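Local coordinates for ethyl tert-butyl ether degradation EthD protein (Ralstonia eutropha JMP134, PDB 3BF4) that is of unknown function but belongs to the EthD family, forms a two-chain assembly of ferredoxin-like subunits and may have oxidoreductase activity, at residues N24-Y29 against V114-E119; D42-M47 against G103-Y108; S54-Y59 against F82-A87. The protein carries 3 engineered substitutions. All blocks are in the same frame, centred on the assembly; numbering follows the deposited sequence.

Contact 1. Residues N24-Y29 against V114-E119. With EDO (1,2-ethanediol), chain C.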
loop_
_atom_site.group_PDB
_atom_site.type_symbol
_atom_site.label_atom_id
_atom_site.label_comp_id
_atom_site.label_asym_id
_atom_site.label_seq_id
_atom_site.Cartn_x
_atom_site.Cartn_y
_atom_site.Cartn_z
ATOM N N ASN A 24 -0.575 3.830 5.819
ATOM C CA ASN A 24 0.288 2.707 5.481
ATOM C C ASN A 24 1.392 2.529 6.517
ATOM O O ASN A 24 2.077 3.502 6.840
ATOM C CB ASN A 24 0.972 2.988 4.133
ATOM C CG ASN A 24 -0.023 3.153 2.990
ATOM O OD1 ASN A 24 -0.769 2.240 2.692
ATOM N ND2 ASN A 24 -0.010 4.313 2.336
ATOM N N VAL A 25 1.537 1.315 7.064
ATOM C CA VAL A 25 2.656 0.985 7.965
ATOM C C VAL A 25 3.411 -0.097 7.194
ATOM O O VAL A 25 2.825 -1.119 6.822
ATOM C CB VAL A 25 2.213 0.504 9.332
ATOM C CG1 VAL A 25 3.440 0.307 10.241
ATOM C CG2 VAL A 25 1.232 1.494 9.951
HETATM N N MSE A 26 4.689 0.154 6.926
HETATM C CA MSE A 26 5.502 -0.685 6.049
HETATM C C MSE A 26 6.831 -1.018 6.715
HETATM O O MSE A 26 7.633 -0.123 6.969
HETATM C CB MSE A 26 5.696 0.072 4.738
HETATM C CG MSE A 26 4.367 0.510 4.124
HETATM SE SE MSE A 26 4.504 1.699 2.624
HETATM C CE MSE A 26 5.399 3.211 3.477
ATOM N N TYR A 27 7.045 -2.306 7.000
ATOM C CA TYR A 27 8.230 -2.785 7.719
ATOM C C TYR A 27 9.261 -3.250 6.712
ATOM O O TYR A 27 9.028 -4.276 6.080
ATOM C CB TYR A 27 7.854 -3.934 8.663
ATOM C CG TYR A 27 6.921 -3.519 9.770
ATOM C CD1 TYR A 27 7.416 -3.179 11.037
ATOM C CD2 TYR A 27 5.537 -3.446 9.558
ATOM C CE1 TYR A 27 6.551 -2.789 12.075
ATOM C CE2 TYR A 27 4.669 -3.057 10.575
ATOM C CZ TYR A 27 5.179 -2.724 11.833
ATOM O OH TYR A 27 4.324 -2.344 12.840
ATOM N N PRO A 28 10.386 -2.504 6.547
ATOM C CA PRO A 28 11.410 -2.903 5.586
ATOM C C PRO A 28 11.996 -4.290 5.875
ATOM O O PRO A 28 12.207 -4.639 7.051
ATOM C CB PRO A 28 12.506 -1.843 5.768
ATOM C CG PRO A 28 11.856 -0.712 6.392
ATOM C CD PRO A 28 10.794 -1.269 7.252
ATOM N N TYR A 29 12.207 -5.063 4.810
ATOM C CA TYR A 29 12.801 -6.392 4.906
ATOM C C TYR A 29 14.273 -6.209 5.251
ATOM O O TYR A 29 14.970 -5.457 4.573
ATOM C CB TYR A 29 12.672 -7.160 3.578
ATOM C CG TYR A 29 13.296 -8.555 3.557
ATOM C CD1 TYR A 29 12.539 -9.699 3.858
ATOM C CD2 TYR A 29 14.643 -8.735 3.219
ATOM C CE1 TYR A 29 13.117 -10.995 3.836
ATOM C CE2 TYR A 29 15.232 -10.018 3.192
ATOM C CZ TYR A 29 14.465 -11.142 3.503
ATOM O OH TYR A 29 15.052 -12.397 3.472
ATOM N N VAL A 114 8.098 2.281 8.357
ATOM C CA VAL A 114 7.928 3.529 7.620
ATOM C C VAL A 114 6.402 3.739 7.633
ATOM O O VAL A 114 5.645 2.809 7.339
ATOM C CB VAL A 114 8.483 3.435 6.196
ATOM C CG1 VAL A 114 8.258 4.741 5.426
ATOM C CG2 VAL A 114 9.975 3.084 6.229
ATOM N N LEU A 115 5.971 4.934 8.035
ATOM C CA LEU A 115 4.570 5.306 8.090
ATOM C C LEU A 115 4.293 6.377 7.054
ATOM O O LEU A 115 5.055 7.338 6.931
ATOM C CB LEU A 115 4.186 5.800 9.489
ATOM C CG LEU A 115 2.684 6.103 9.724
ATOM C CD1 LEU A 115 2.248 5.744 11.150
ATOM C CD2 LEU A 115 2.275 7.563 9.390
ATOM N N GLN A 116 3.185 6.211 6.339
ATOM C CA GLN A 116 2.736 7.149 5.326
ATOM C C GLN A 116 1.228 7.326 5.344
ATOM O O GLN A 116 0.504 6.352 5.491
ATOM C CB GLN A 116 3.141 6.631 3.928
ATOM C CG GLN A 116 2.536 7.418 2.764
ATOM C CD GLN A 116 3.251 7.287 1.452
ATOM O OE1 GLN A 116 4.436 6.981 1.395
ATOM N NE2 GLN A 116 2.543 7.615 0.380
ATOM N N ILE A 117 0.790 8.562 5.124
ATOM C CA ILE A 117 -0.610 8.893 4.943
ATOM C C ILE A 117 -0.773 9.291 3.472
ATOM O O ILE A 117 -0.023 10.119 2.958
ATOM C CB ILE A 117 -1.088 10.021 5.879
ATOM C CG1 ILE A 117 -0.744 9.623 7.331
ATOM C CG2 ILE A 117 -2.601 10.271 5.666
ATOM C CD1 ILE A 117 -1.691 10.084 8.369
ATOM N N SER A 118 -1.751 8.668 2.819
ATOM C CA SER A 118 -2.095 8.903 1.428
ATOM C C SER A 118 -3.577 9.213 1.281
ATOM O O SER A 118 -4.392 8.771 2.092
ATOM C CB SER A 118 -1.855 7.629 0.579
ATOM O OG SER A 118 -0.513 7.166 0.606
ATOM N N GLU A 119 -3.898 9.966 0.236
ATOM C CA GLU A 119 -5.274 10.157 -0.221
ATOM C C GLU A 119 -5.648 8.893 -1.001
ATOM O O GLU A 119 -4.869 8.456 -1.855
ATOM C CB GLU A 119 -5.341 11.343 -1.187
ATOM C CG GLU A 119 -6.678 11.561 -1.906
ATOM C CD GLU A 119 -6.643 12.702 -2.900
ATOM O OE1 GLU A 119 -5.563 13.290 -3.111
ATOM O OE2 GLU A 119 -7.708 13.017 -3.479
HETATM C C1 EDO C . 0.520 -1.571 12.603
HETATM O O1 EDO C . 1.703 -1.905 11.850
HETATM C C2 EDO C . 0.766 -0.486 13.656
HETATM O O2 EDO C . 2.127 -0.486 14.099
#
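Asn24 and Gln116 face each other as an antiparallel hydrogen-bonded pair within the sheet of a ferredoxin-like fold, where strand 21-28 runs beside strand 114-120. The backbone polar groups are satisfied two by two. Asn24 N donates to Gln116 O at 2.8 Å in an almost straight bond (171° at the hydrogen), and Gln116 N returns one to Asn24 O at 3.0 Å. Asn24 O also receives the CA-H of Leu115. Two residues along, Met26 N reaches Val114 O at 2.9 Å, while Val114 N meets Met26 O at 2.8 Å. Val25 and Leu115, the non-hydrogen-bonded pair in between, bring their CA atoms to 4.7 Å; Val25 instead spends its backbone bonds on Cys80 in strand 76-84.

The side chains of Asn24, Met26, Val114 and Gln116 share one face of the sheet, which the second subunit approaches. The Asn24 amide is held at both ends: OD1 takes a bond from Lys22 NZ, and ND2 gives one to Glu62 OE1 of the second subunit, an oxygen that Ser118 OG also binds. The buried Gln116 amide donates through NE2 to Phe76 O of the second subunit. Beyond this, Ile117 to Glu119 pair with a strand of that subunit, continuing the sheet across the interface. On the same face selenomethionine Met26 bends at its last torsion (chi3 -61°), which brings CE to 3.8 Å from Val114 CG1, an apolar contact close beside the bonded backbones.

Val25, Tyr27 and Leu115 occupy the other face. There the Tyr27 hydroxyl bonds Tyr108 OH and also ethanediol, probably from the crystallisation liquor, whose O1 lies near the ring plane at the edge, 2.8 Å from Tyr27 OH.

Contact 2. Residues D42-M47 against G103-Y108. With EDO (1,2-ethanediol), chain C.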
loop_
_atom_site.group_PDB
_atom_site.type_symbol
_atom_site.label_atom_id
_atom_site.label_comp_id
_atom_site.label_asym_id
_atom_site.label_seq_id
_atom_site.Cartn_x
_atom_site.Cartn_y
_atom_site.Cartn_z
ATOM N N ASP A 42 -2.934 -11.612 14.289
ATOM C CA ASP A 42 -4.015 -12.005 15.238
ATOM C C ASP A 42 -4.019 -11.262 16.577
ATOM O O ASP A 42 -5.055 -11.268 17.244
ATOM C CB ASP A 42 -4.254 -13.549 15.434
ATOM C CG ASP A 42 -3.224 -14.448 14.749
ATOM O OD1 ASP A 42 -3.035 -14.288 13.525
ATOM O OD2 ASP A 42 -2.657 -15.356 15.407
ATOM N N ARG A 43 -2.910 -10.612 16.964
ATOM C CA ARG A 43 -2.836 -9.872 18.254
ATOM C C ARG A 43 -2.713 -8.369 18.071
ATOM O O ARG A 43 -3.546 -7.611 18.561
ATOM C CB ARG A 43 -1.659 -10.365 19.116
ATOM C CG ARG A 43 -1.643 -11.872 19.424
ATOM C CD ARG A 43 -2.560 -12.224 20.558
ATOM N NE ARG A 43 -1.995 -11.804 21.851
ATOM C CZ ARG A 43 -1.183 -12.528 22.643
ATOM N NH1 ARG A 43 -0.782 -13.769 22.318
ATOM N NH2 ARG A 43 -0.758 -11.997 23.797
ATOM N N HIS A 44 -1.689 -7.935 17.339
ATOM C CA HIS A 44 -1.434 -6.509 17.177
ATOM C C HIS A 44 -2.508 -5.750 16.370
ATOM O O HIS A 44 -3.067 -4.780 16.885
ATOM C CB HIS A 44 -0.042 -6.260 16.602
ATOM C CG HIS A 44 0.317 -4.808 16.501
ATOM N ND1 HIS A 44 0.676 -4.050 17.595
ATOM C CD2 HIS A 44 0.386 -3.986 15.434
ATOM C CE1 HIS A 44 0.948 -2.821 17.203
ATOM N NE2 HIS A 44 0.776 -2.755 15.898
HETATM N N MSE A 45 -2.790 -6.188 15.143
HETATM C CA MSE A 45 -3.754 -5.489 14.259
HETATM C C MSE A 45 -5.184 -5.354 14.821
HETATM O O MSE A 45 -5.780 -4.284 14.684
HETATM C CB MSE A 45 -3.786 -6.098 12.851
HETATM C CG MSE A 45 -2.492 -5.961 12.040
HETATM SE SE MSE A 45 -2.026 -4.134 11.681
HETATM C CE MSE A 45 -3.597 -3.637 10.616
ATOM N N PRO A 46 -5.749 -6.428 15.413
ATOM C CA PRO A 46 -7.048 -6.298 16.066
ATOM C C PRO A 46 -7.028 -5.311 17.252
ATOM O O PRO A 46 -8.028 -4.609 17.477
ATOM C CB PRO A 46 -7.344 -7.737 16.523
ATOM C CG PRO A 46 -6.573 -8.563 15.549
ATOM C CD PRO A 46 -5.301 -7.828 15.457
HETATM N N MSE A 47 -5.913 -5.265 17.993
HETATM C CA MSE A 47 -5.742 -4.279 19.067
HETATM C C MSE A 47 -5.689 -2.854 18.495
HETATM O O MSE A 47 -6.356 -1.973 19.021
HETATM C CB MSE A 47 -4.518 -4.587 19.943
HETATM C CG MSE A 47 -4.275 -3.600 21.096
HETATM SE SE MSE A 47 -3.306 -1.953 20.577
HETATM C CE MSE A 47 -1.667 -2.785 19.897
ATOM N N GLY A 103 4.277 0.743 21.897
ATOM C CA GLY A 103 4.828 -0.136 22.927
ATOM C C GLY A 103 4.689 -1.625 22.644
ATOM O O GLY A 103 5.447 -2.412 23.193
ATOM N N ASP A 104 3.724 -1.999 21.797
ATOM C CA ASP A 104 3.472 -3.393 21.405
ATOM C C ASP A 104 4.340 -3.886 20.227
ATOM O O ASP A 104 4.429 -5.102 20.017
ATOM C CB ASP A 104 1.976 -3.558 21.038
ATOM C CG ASP A 104 1.548 -5.021 20.879
ATOM O OD1 ASP A 104 1.858 -5.837 21.756
ATOM O OD2 ASP A 104 0.902 -5.354 19.869
ATOM N N ILE A 105 5.007 -2.973 19.499
ATOM C CA ILE A 105 5.794 -3.359 18.317
ATOM C C ILE A 105 6.923 -4.344 18.689
ATOM O O ILE A 105 7.156 -5.313 17.962
ATOM C CB ILE A 105 6.311 -2.141 17.489
ATOM C CG1 ILE A 105 5.148 -1.220 17.062
ATOM C CG2 ILE A 105 7.054 -2.630 16.236
ATOM C CD1 ILE A 105 5.578 0.023 16.274
ATOM N N ALA A 106 7.578 -4.119 19.829
ATOM C CA ALA A 106 8.646 -5.019 20.334
ATOM C C ALA A 106 8.211 -6.484 20.553
ATOM O O ALA A 106 9.055 -7.365 20.596
ATOM C CB ALA A 106 9.254 -4.463 21.633
ATOM N N ASN A 107 6.910 -6.729 20.722
ATOM C CA ASN A 107 6.382 -8.083 20.905
ATOM C C ASN A 107 6.387 -8.956 19.644
ATOM O O ASN A 107 6.234 -10.174 19.754
ATOM C CB ASN A 107 4.971 -8.023 21.508
ATOM C CG ASN A 107 4.959 -7.404 22.901
ATOM O OD1 ASN A 107 5.853 -7.648 23.707
ATOM N ND2 ASN A 107 3.945 -6.603 23.186
ATOM N N TYR A 108 6.511 -8.348 18.463
ATOM C CA TYR A 108 6.586 -9.095 17.200
ATOM C C TYR A 108 7.757 -8.734 16.285
ATOM O O TYR A 108 8.028 -9.499 15.364
ATOM C CB TYR A 108 5.263 -9.001 16.421
ATOM C CG TYR A 108 4.836 -7.604 16.020
ATOM C CD1 TYR A 108 5.221 -7.053 14.795
ATOM C CD2 TYR A 108 4.004 -6.850 16.845
ATOM C CE1 TYR A 108 4.807 -5.747 14.418
ATOM C CE2 TYR A 108 3.574 -5.572 16.480
ATOM C CZ TYR A 108 3.991 -5.016 15.278
ATOM O OH TYR A 108 3.590 -3.762 14.927
HETATM C C1 EDO C . 0.520 -1.571 12.603
HETATM O O1 EDO C . 1.703 -1.905 11.850
HETATM C C2 EDO C . 0.766 -0.486 13.656
HETATM O O2 EDO C . 2.127 -0.486 14.099
#
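His44 and Asp104 form a His-carboxylate hydrogen bond that joins helix 37-52 to the loop following helix 87-103, on the helical layer of the ferredoxin-like fold. The polar interactions centre on this pair. His44 ND1 donates to Asp104 OD2 at 2.6 Å, with 163° at the hydrogen; the acceptor lies in the imidazole plane and uses its anti lone pair, and ring and carboxylate are nearly coplanar. CG of His44 stands opposite its backbone N (chi1 -176°), which carries the ring out from the helix to the loop. The other carboxylate oxygen has its own partners: Asn107 ND2 bonds Asp104 OD1 at 2.6 Å, and Tyr39 OH joins it. Two donors on OD1 should limit rotation of the group and so help set OD2 for the histidine. At the far end of the imidazole, NE2 receives a weak bond from ethanediol O2 at 3.2 Å.

Van der Waals contact is slight: the methyl of selenomethionine Met47, CE, rests against the carboxylate, 3.6 Å from Asp104 OD2.

The aromatic contact is edge-to-face but well tilted, the edge of Tyr108 directed at the face of His44 with planes at 52°. Tyr108 CE2 comes within 3.3 Å of His44 CG, and the hydroxyl, hydrogen-bonded to Tyr27 OH, lies above the same ring, toward its rim. Tyr108 is in turn overlaid by its own loop, Ile105 O standing 3.6 Å above the centre of the phenol ring.

Contact 3. Residues S54-Y59 against F82-A87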
loop_
_atom_site.group_PDB
_atom_site.type_symbol
_atom_site.label_atom_id
_atom_site.label_comp_id
_atom_site.label_asym_id
_atom_site.label_seq_id
_atom_site.Cartn_x
_atom_site.Cartn_y
_atom_site.Cartn_z
ATOM N N SER A 54 -14.197 3.799 15.395
ATOM C CA SER A 54 -14.909 4.305 14.213
ATOM C C SER A 54 -14.052 5.176 13.286
ATOM O O SER A 54 -14.460 5.444 12.157
ATOM C CB SER A 54 -16.151 5.092 14.643
ATOM O OG SER A 54 -15.771 6.192 15.456
ATOM N N ALA A 55 -12.896 5.636 13.769
ATOM C CA ALA A 55 -11.932 6.390 12.962
ATOM C C ALA A 55 -11.377 5.593 11.768
ATOM O O ALA A 55 -10.921 6.198 10.804
ATOM C CB ALA A 55 -10.784 6.878 13.838
ATOM N N CYS A 56 -11.408 4.258 11.837
ATOM C CA CYS A 56 -10.951 3.378 10.766
ATOM C C CYS A 56 -12.113 2.514 10.282
ATOM O O CYS A 56 -12.737 1.826 11.093
ATOM C CB CYS A 56 -9.829 2.495 11.288
ATOM S SG CYS A 56 -9.217 1.279 10.095
ATOM N N ALA A 57 -12.405 2.567 8.975
ATOM C CA ALA A 57 -13.467 1.758 8.353
ATOM C C ALA A 57 -13.069 0.282 8.311
ATOM O O ALA A 57 -13.863 -0.588 8.624
ATOM C CB ALA A 57 -13.768 2.257 6.925
ATOM N N TYR A 58 -11.841 0.020 7.873
ATOM C CA TYR A 58 -11.280 -1.331 7.831
ATOM C C TYR A 58 -9.784 -1.257 7.647
ATOM O O TYR A 58 -9.255 -0.203 7.285
ATOM C CB TYR A 58 -11.885 -2.183 6.696
ATOM C CG TYR A 58 -11.665 -1.624 5.309
ATOM C CD1 TYR A 58 -12.628 -0.818 4.706
ATOM C CD2 TYR A 58 -10.489 -1.902 4.590
ATOM C CE1 TYR A 58 -12.431 -0.291 3.420
ATOM C CE2 TYR A 58 -10.275 -1.373 3.303
ATOM C CZ TYR A 58 -11.256 -0.581 2.721
ATOM O OH TYR A 58 -11.065 -0.074 1.474
ATOM N N TYR A 59 -9.122 -2.381 7.913
ATOM C CA TYR A 59 -7.698 -2.519 7.691
ATOM C C TYR A 59 -7.397 -3.685 6.754
ATOM O O TYR A 59 -8.252 -4.537 6.520
ATOM C CB TYR A 59 -6.915 -2.631 9.009
ATOM C CG TYR A 59 -7.104 -3.901 9.823
ATOM C CD1 TYR A 59 -6.380 -5.066 9.522
ATOM C CD2 TYR A 59 -7.954 -3.925 10.929
ATOM C CE1 TYR A 59 -6.538 -6.256 10.288
ATOM C CE2 TYR A 59 -8.116 -5.099 11.703
ATOM C CZ TYR A 59 -7.403 -6.260 11.373
ATOM O OH TYR A 59 -7.560 -7.411 12.122
ATOM N N PHE A 82 -4.670 1.200 7.126
ATOM C CA PHE A 82 -5.887 1.591 7.819
ATOM C C PHE A 82 -6.592 2.594 6.903
ATOM O O PHE A 82 -6.036 3.654 6.600
ATOM C CB PHE A 82 -5.569 2.227 9.175
ATOM C CG PHE A 82 -4.762 1.343 10.065
ATOM C CD1 PHE A 82 -5.378 0.320 10.795
ATOM C CD2 PHE A 82 -3.382 1.503 10.165
ATOM C CE1 PHE A 82 -4.620 -0.538 11.623
ATOM C CE2 PHE A 82 -2.623 0.664 10.992
ATOM C CZ PHE A 82 -3.238 -0.357 11.721
ATOM N N ILE A 83 -7.784 2.228 6.441
ATOM C CA ILE A 83 -8.619 3.065 5.588
ATOM C C ILE A 83 -9.505 3.838 6.565
ATOM O O ILE A 83 -10.244 3.225 7.361
ATOM C CB ILE A 83 -9.412 2.220 4.546
ATOM C CG1 ILE A 83 -8.456 1.724 3.448
ATOM C CG2 ILE A 83 -10.554 3.028 3.889
ATOM C CD1 ILE A 83 -7.365 0.763 3.927
ATOM N N CYS A 84 -9.379 5.170 6.532
ATOM C CA CYS A 84 -10.061 6.084 7.452
ATOM C C CYS A 84 -10.746 7.208 6.695
ATOM O O CYS A 84 -10.179 7.756 5.742
ATOM C CB CYS A 84 -9.022 6.698 8.398
ATOM S SG CYS A 84 -8.045 5.445 9.311
ATOM N N ASP A 85 -11.950 7.555 7.126
ATOM C CA ASP A 85 -12.726 8.645 6.501
ATOM C C ASP A 85 -12.143 10.040 6.804
ATOM O O ASP A 85 -12.318 10.958 6.008
ATOM C CB ASP A 85 -14.204 8.576 6.928
ATOM C CG ASP A 85 -14.909 7.288 6.447
ATOM O OD1 ASP A 85 -14.865 6.972 5.226
ATOM O OD2 ASP A 85 -15.527 6.598 7.299
ATOM N N SER A 86 -11.420 10.176 7.919
ATOM C CA SER A 86 -10.845 11.448 8.363
ATOM C C SER A 86 -9.440 11.297 8.915
ATOM O O SER A 86 -9.229 10.480 9.815
ATOM C CB SER A 86 -11.747 12.011 9.475
ATOM O OG SER A 86 -11.116 13.022 10.248
ATOM N N ALA A 87 -8.502 12.102 8.417
ATOM C CA ALA A 87 -7.150 12.155 8.982
ATOM C C ALA A 87 -7.179 12.674 10.426
ATOM O O ALA A 87 -6.490 12.134 11.287
ATOM C CB ALA A 87 -6.223 13.021 8.133
HETATM O O HOH W 1 -13.317 5.795 9.104
HETATM O O HOH W 2 -11.965 8.636 10.225
#
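Ile83 fills the hollow under the Tyr58 ring at the open end of the beta hairpin formed by strands 58-66 and 76-84 of the ferredoxin-like sheet. Its CB stands 3.9 Å from the Tyr58 ring centroid and only 16° off the ring normal, a CH-pi contact over the face. Both branches spread beneath the ring: Ile83 CG1 lies 3.6 Å from Tyr58 CE2, and Ile83 CG2 lies 3.8 Å from Tyr58 CE1. The tyrosine is turned onto the isoleucine because its CG sits between backbone N and carbonyl carbon (chi1 60°). Tyr58 OH then bonds Glu123, and Arg124 of the second subunit makes a cation-pi contact with the ring.

The other face of the hairpin packs differently. Phe82 projects toward helix 37-52, touching Val48 and Leu52, and Cys56 fits against its base and edge: SG is 3.9 Å from Phe82 CB and lies near the ring plane. Beside it, Tyr59 contributes its CB, 3.8 Å from Phe82 CD1, while its own ring leads away from the hairpin partner.

The backbone accommodates one extra residue here. Ala57 N donates to Ile83 O at 2.8 Å and Ile83 N donates to Tyr58 O at 3.0 Å, so two successive residues stand opposite one. With helical psi at Ala57 (-47°) and an extended Tyr58, this is consistent with a classic beta bulge at the start of the strand.

Toward Ala55 and Ser86 direct backbone bonds give way to water. One molecule probably donates to Ala55 O and accepts from the backbone of Ser86, the N-cap of helix 87-103, its oxygen 2.8 Å from Ser86 N.

In the fold
The three contacts are nested, and none crosses another. From the N terminus, strand 21-28 opens the outermost loop, which contact 1 closes 85 residues later by bringing in strand 114-120. Inside it, contact 2 spans from helix 37-52 to the loop after helix 87-103, and within that span contact 3 closes the hairpin of strands 58-66 and 76-84. Contacts 1 and 3 lie in one sheet, strands 21-28 and 76-84 being neighbours in it; they meet where Val25 packs on Phe82, and both reach the second subunit. Contact 2 lies on the helical layer and joins the others through Tyr108 to Tyr27 and through Met45 to Tyr59 and Phe82.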